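Local coordinates for vanadium-dependent haloperoxidase (Zobellia galactanivorans, PDB 4CIT), which probably oxidises iodide with hydrogen peroxide, as a bacterial vanadium-dependent iodoperoxidase that carries vanadate in its active site, at residues A235-R247 against S417-I429. Residues are numbered along the deposited sequence; the frame is centred on the assembly and turned at random.
Sequences AFYKELKEVYDVR and SRMYGGIHYRAAI. With VO4 (vanadate ion), chain B; VO4 (vanadate ion), chain D; VO4 (vanadate ion), chain F.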
# COMPACT_ATOMS: atom_id res chain seq x y z
N ALA A 235 18.53 -14.62 -22.49
CA ALA A 235 17.19 -14.28 -21.95
C ALA A 235 17.12 -12.77 -21.61
O ALA A 235 16.11 -12.11 -21.92
CB ALA A 235 16.81 -15.15 -20.71
N PHE A 236 18.17 -12.18 -21.04
CA PHE A 236 18.18 -10.79 -20.65
C PHE A 236 17.99 -9.91 -21.88
O PHE A 236 17.14 -8.99 -21.93
CB PHE A 236 19.42 -10.41 -19.87
CG PHE A 236 19.41 -8.97 -19.38
CD1 PHE A 236 19.85 -7.97 -20.22
CD2 PHE A 236 18.81 -8.60 -18.18
CE1 PHE A 236 19.83 -6.65 -19.82
CE2 PHE A 236 18.73 -7.28 -17.79
CZ PHE A 236 19.26 -6.29 -18.62
N TYR A 237 18.74 -10.20 -22.91
CA TYR A 237 18.69 -9.40 -24.11
C TYR A 237 17.32 -9.47 -24.76
O TYR A 237 16.78 -8.45 -25.24
CB TYR A 237 19.80 -9.79 -25.10
CG TYR A 237 20.15 -8.63 -26.03
CD1 TYR A 237 20.95 -7.60 -25.57
CD2 TYR A 237 19.68 -8.57 -27.32
CE1 TYR A 237 21.30 -6.53 -26.37
CE2 TYR A 237 20.02 -7.48 -28.15
CZ TYR A 237 20.84 -6.48 -27.65
OH TYR A 237 21.19 -5.38 -28.42
N LYS A 238 16.72 -10.65 -24.78
CA LYS A 238 15.38 -10.77 -25.25
C LYS A 238 14.44 -9.86 -24.52
O LYS A 238 13.58 -9.22 -25.11
CB LYS A 238 14.91 -12.22 -25.31
CG LYS A 238 15.75 -12.94 -26.39
CD LYS A 238 15.25 -14.35 -26.65
CE LYS A 238 16.14 -15.09 -27.63
NZ LYS A 238 15.84 -16.53 -27.51
N GLU A 239 14.56 -9.85 -23.20
CA GLU A 239 13.65 -9.02 -22.42
C GLU A 239 13.91 -7.51 -22.58
O GLU A 239 12.98 -6.75 -22.61
CB GLU A 239 13.80 -9.40 -20.92
CG GLU A 239 13.19 -10.77 -20.72
CD GLU A 239 12.66 -11.05 -19.36
OE1 GLU A 239 12.71 -10.17 -18.46
OE2 GLU A 239 12.15 -12.21 -19.22
N LEU A 240 15.15 -7.12 -22.80
CA LEU A 240 15.55 -5.73 -23.02
C LEU A 240 14.99 -5.27 -24.34
O LEU A 240 14.41 -4.18 -24.49
CB LEU A 240 17.10 -5.72 -23.14
CG LEU A 240 17.71 -4.36 -23.38
CD1 LEU A 240 17.43 -3.51 -22.18
CD2 LEU A 240 19.20 -4.48 -23.63
N LYS A 241 15.11 -6.17 -25.33
CA LYS A 241 14.59 -5.89 -26.65
C LYS A 241 13.09 -5.74 -26.68
O LYS A 241 12.56 -4.89 -27.39
CB LYS A 241 15.06 -6.96 -27.66
CG LYS A 241 14.70 -6.68 -29.13
CD LYS A 241 14.79 -7.90 -30.06
CE LYS A 241 14.77 -7.50 -31.54
NZ LYS A 241 13.41 -7.23 -32.07
N GLU A 242 12.37 -6.52 -25.90
CA GLU A 242 10.95 -6.35 -25.71
C GLU A 242 10.56 -4.94 -25.18
O GLU A 242 9.74 -4.35 -25.71
CB GLU A 242 10.40 -7.49 -24.82
CG GLU A 242 8.91 -7.30 -24.66
CD GLU A 242 8.18 -8.22 -23.68
OE1 GLU A 242 8.82 -8.90 -22.86
OE2 GLU A 242 6.89 -8.19 -23.71
N VAL A 243 11.17 -4.46 -24.11
CA VAL A 243 11.01 -3.13 -23.58
C VAL A 243 11.18 -2.09 -24.65
O VAL A 243 10.36 -1.18 -24.82
CB VAL A 243 11.90 -2.87 -22.34
CG1 VAL A 243 11.65 -1.43 -21.85
CG2 VAL A 243 11.50 -3.84 -21.24
N TYR A 244 12.28 -2.24 -25.37
CA TYR A 244 12.68 -1.29 -26.43
C TYR A 244 11.62 -1.24 -27.50
O TYR A 244 11.10 -0.15 -27.87
CB TYR A 244 14.01 -1.75 -26.98
CG TYR A 244 14.53 -0.88 -28.09
CD1 TYR A 244 15.10 0.32 -27.83
CD2 TYR A 244 14.45 -1.30 -29.39
CE1 TYR A 244 15.62 1.15 -28.83
CE2 TYR A 244 15.00 -0.50 -30.41
CZ TYR A 244 15.53 0.75 -30.11
OH TYR A 244 16.07 1.57 -31.08
N ASP A 245 11.23 -2.40 -27.98
CA ASP A 245 10.27 -2.60 -29.08
C ASP A 245 8.82 -2.15 -28.73
O ASP A 245 8.12 -1.50 -29.52
CB ASP A 245 10.20 -4.06 -29.60
CG ASP A 245 11.47 -4.49 -30.35
OD1 ASP A 245 12.28 -3.61 -30.76
OD2 ASP A 245 11.68 -5.70 -30.54
N VAL A 246 8.35 -2.53 -27.54
CA VAL A 246 7.08 -2.03 -27.07
C VAL A 246 7.00 -0.52 -27.11
O VAL A 246 5.97 0.06 -27.48
CB VAL A 246 6.75 -2.59 -25.65
CG1 VAL A 246 5.56 -1.88 -24.98
CG2 VAL A 246 6.49 -4.03 -25.74
N ARG A 247 8.02 0.19 -26.58
CA ARG A 247 8.00 1.63 -26.53
C ARG A 247 7.94 2.16 -27.95
O ARG A 247 7.12 3.08 -28.23
CB ARG A 247 9.27 2.13 -25.80
CG ARG A 247 9.20 3.59 -25.49
CD ARG A 247 9.54 4.49 -26.63
NE ARG A 247 9.14 5.83 -26.09
CZ ARG A 247 7.96 6.42 -26.18
NH1 ARG A 247 6.96 5.91 -26.89
NH2 ARG A 247 7.79 7.58 -25.61
N SER A 417 1.15 -2.37 -17.10
CA SER A 417 1.38 -0.93 -17.28
C SER A 417 2.84 -0.60 -17.17
O SER A 417 3.27 0.37 -17.78
CB SER A 417 0.60 -0.10 -16.30
OG SER A 417 1.22 -0.14 -15.05
N ARG A 418 3.60 -1.39 -16.40
CA ARG A 418 5.04 -1.16 -16.25
C ARG A 418 5.87 -1.55 -17.48
O ARG A 418 6.95 -1.00 -17.63
CB ARG A 418 5.59 -1.86 -15.01
CG ARG A 418 4.70 -1.62 -13.79
CD ARG A 418 4.41 -0.17 -13.48
NE ARG A 418 5.56 0.49 -12.79
CZ ARG A 418 5.76 1.79 -12.66
NH1 ARG A 418 4.95 2.69 -13.19
NH2 ARG A 418 6.84 2.24 -11.94
N MET A 419 5.34 -2.44 -18.32
CA MET A 419 5.95 -2.78 -19.61
C MET A 419 5.67 -1.66 -20.58
O MET A 419 6.63 -1.14 -21.23
CB MET A 419 5.42 -4.12 -20.14
CG MET A 419 5.89 -4.38 -21.57
SD MET A 419 7.66 -4.55 -21.81
CE MET A 419 7.95 -5.86 -20.57
N TYR A 420 4.40 -1.23 -20.62
CA TYR A 420 4.08 -0.06 -21.48
C TYR A 420 4.84 1.13 -21.06
O TYR A 420 5.15 1.99 -21.89
CB TYR A 420 2.61 0.28 -21.41
CG TYR A 420 1.65 -0.86 -21.73
CD1 TYR A 420 1.98 -1.85 -22.64
CD2 TYR A 420 0.34 -0.88 -21.21
CE1 TYR A 420 1.08 -2.87 -22.99
CE2 TYR A 420 -0.56 -1.90 -21.53
CZ TYR A 420 -0.19 -2.86 -22.41
OH TYR A 420 -1.07 -3.86 -22.79
N GLY A 421 5.12 1.23 -19.74
CA GLY A 421 5.83 2.36 -19.25
C GLY A 421 7.33 2.44 -19.51
O GLY A 421 7.93 3.53 -19.32
N GLY A 422 7.95 1.33 -19.93
CA GLY A 422 9.38 1.27 -20.28
C GLY A 422 10.32 1.20 -19.15
O GLY A 422 11.50 1.43 -19.33
N ILE A 423 9.81 0.84 -17.94
CA ILE A 423 10.64 0.85 -16.74
C ILE A 423 10.90 -0.51 -16.09
O ILE A 423 11.67 -0.61 -15.17
CB ILE A 423 10.16 1.90 -15.69
CG1 ILE A 423 8.86 1.48 -15.03
CG2 ILE A 423 10.15 3.28 -16.33
CD1 ILE A 423 7.62 1.69 -15.82
N HIS A 424 10.18 -1.54 -16.50
CA HIS A 424 10.40 -2.93 -16.05
C HIS A 424 10.52 -3.86 -17.19
O HIS A 424 9.79 -3.76 -18.17
CB HIS A 424 9.27 -3.42 -15.10
CG HIS A 424 9.39 -2.91 -13.69
ND1 HIS A 424 10.41 -3.24 -12.84
CD2 HIS A 424 8.62 -2.01 -13.01
CE1 HIS A 424 10.23 -2.63 -11.67
NE2 HIS A 424 9.16 -1.87 -11.75
N TYR A 425 11.34 -4.88 -17.01
CA TYR A 425 11.36 -6.04 -17.92
C TYR A 425 10.22 -7.02 -17.59
O TYR A 425 9.69 -7.06 -16.46
CB TYR A 425 12.69 -6.82 -17.78
CG TYR A 425 13.97 -5.98 -17.79
CD1 TYR A 425 14.50 -5.49 -18.92
CD2 TYR A 425 14.57 -5.65 -16.61
CE1 TYR A 425 15.66 -4.67 -18.92
CE2 TYR A 425 15.73 -4.88 -16.57
CZ TYR A 425 16.26 -4.36 -17.73
OH TYR A 425 17.40 -3.58 -17.56
N ARG A 426 9.94 -7.94 -18.51
CA ARG A 426 8.93 -8.95 -18.29
C ARG A 426 9.09 -9.72 -17.01
O ARG A 426 8.06 -9.99 -16.30
CB ARG A 426 8.82 -9.88 -19.54
CG ARG A 426 7.82 -11.05 -19.39
CD ARG A 426 7.89 -11.88 -20.66
NE ARG A 426 7.26 -11.14 -21.75
CZ ARG A 426 5.95 -11.06 -22.00
NH1 ARG A 426 5.08 -11.79 -21.29
NH2 ARG A 426 5.49 -10.31 -23.02
N ALA A 427 10.29 -10.20 -16.72
CA ALA A 427 10.49 -11.05 -15.51
C ALA A 427 10.10 -10.35 -14.23
O ALA A 427 9.42 -10.96 -13.35
CB ALA A 427 11.89 -11.57 -15.42
N ALA A 428 10.48 -9.06 -14.10
CA ALA A 428 10.15 -8.30 -12.88
C ALA A 428 8.65 -8.18 -12.69
O ALA A 428 8.15 -8.26 -11.56
CB ALA A 428 10.77 -6.91 -12.96
N ILE A 429 7.92 -8.16 -13.79
CA ILE A 429 6.50 -8.05 -13.77
C ILE A 429 5.79 -9.38 -13.50
O ILE A 429 5.00 -9.49 -12.56
CB ILE A 429 5.98 -7.45 -15.13
CG1 ILE A 429 6.52 -6.01 -15.34
CG2 ILE A 429 4.47 -7.55 -15.22
CD1 ILE A 429 6.35 -5.54 -16.75
V VO4 B . 8.41 -0.57 -10.20
O2 VO4 D . 6.76 -1.26 -10.72
O4 VO4 F . 9.19 0.66 -10.80
O HOH W 1 10.79 -7.64 -21.20
O HOH W 2 8.40 -0.12 -23.14
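E242 and R426 form a side-on salt bridge: R426 NE donates to E242 OE1 (2.9 Å) and R426 NH2 to E242 OE2 (2.6 Å), with carboxylate and guanidinium planes 5° apart. R426 NH1 is bound to E430. A water accepting from R426 N and donating to E239 O and E242 OE1 adds a second link. With an alanine at E242, R426 is likely to lose the partners of NE and NH2, and the water one acceptor.

Y425 CB lies 3.4 Å from E239 OE1, which also accepts from A427 N (3.0 Å) in the first turn of helix 426-446, whose N-cap is Y425. CG, anti to the carbonyl carbon (chi1 -48°), brings the ring to F236 and L240. CD1 nears V243 CG2, CE1 meets L240 CD1 at the ring edge (3.9 Å), and CZ lies 3.7 Å from F236 CZ; F236 CE2 stands over one face, near the rim, the two planes 57° apart. OH bonds to the I338 carbonyl.

G422, at positive phi, closes helix 407-420 in a Schellman motif; beyond it H424 NE2 binds vanadium at 2.2 Å, while its ND1 is hydrogen-bonded to E363. Helix 235-253 thus packs against the segment joining helices 407-420 and 426-446, with helix 340-347 also touching L240, V243 and Y425.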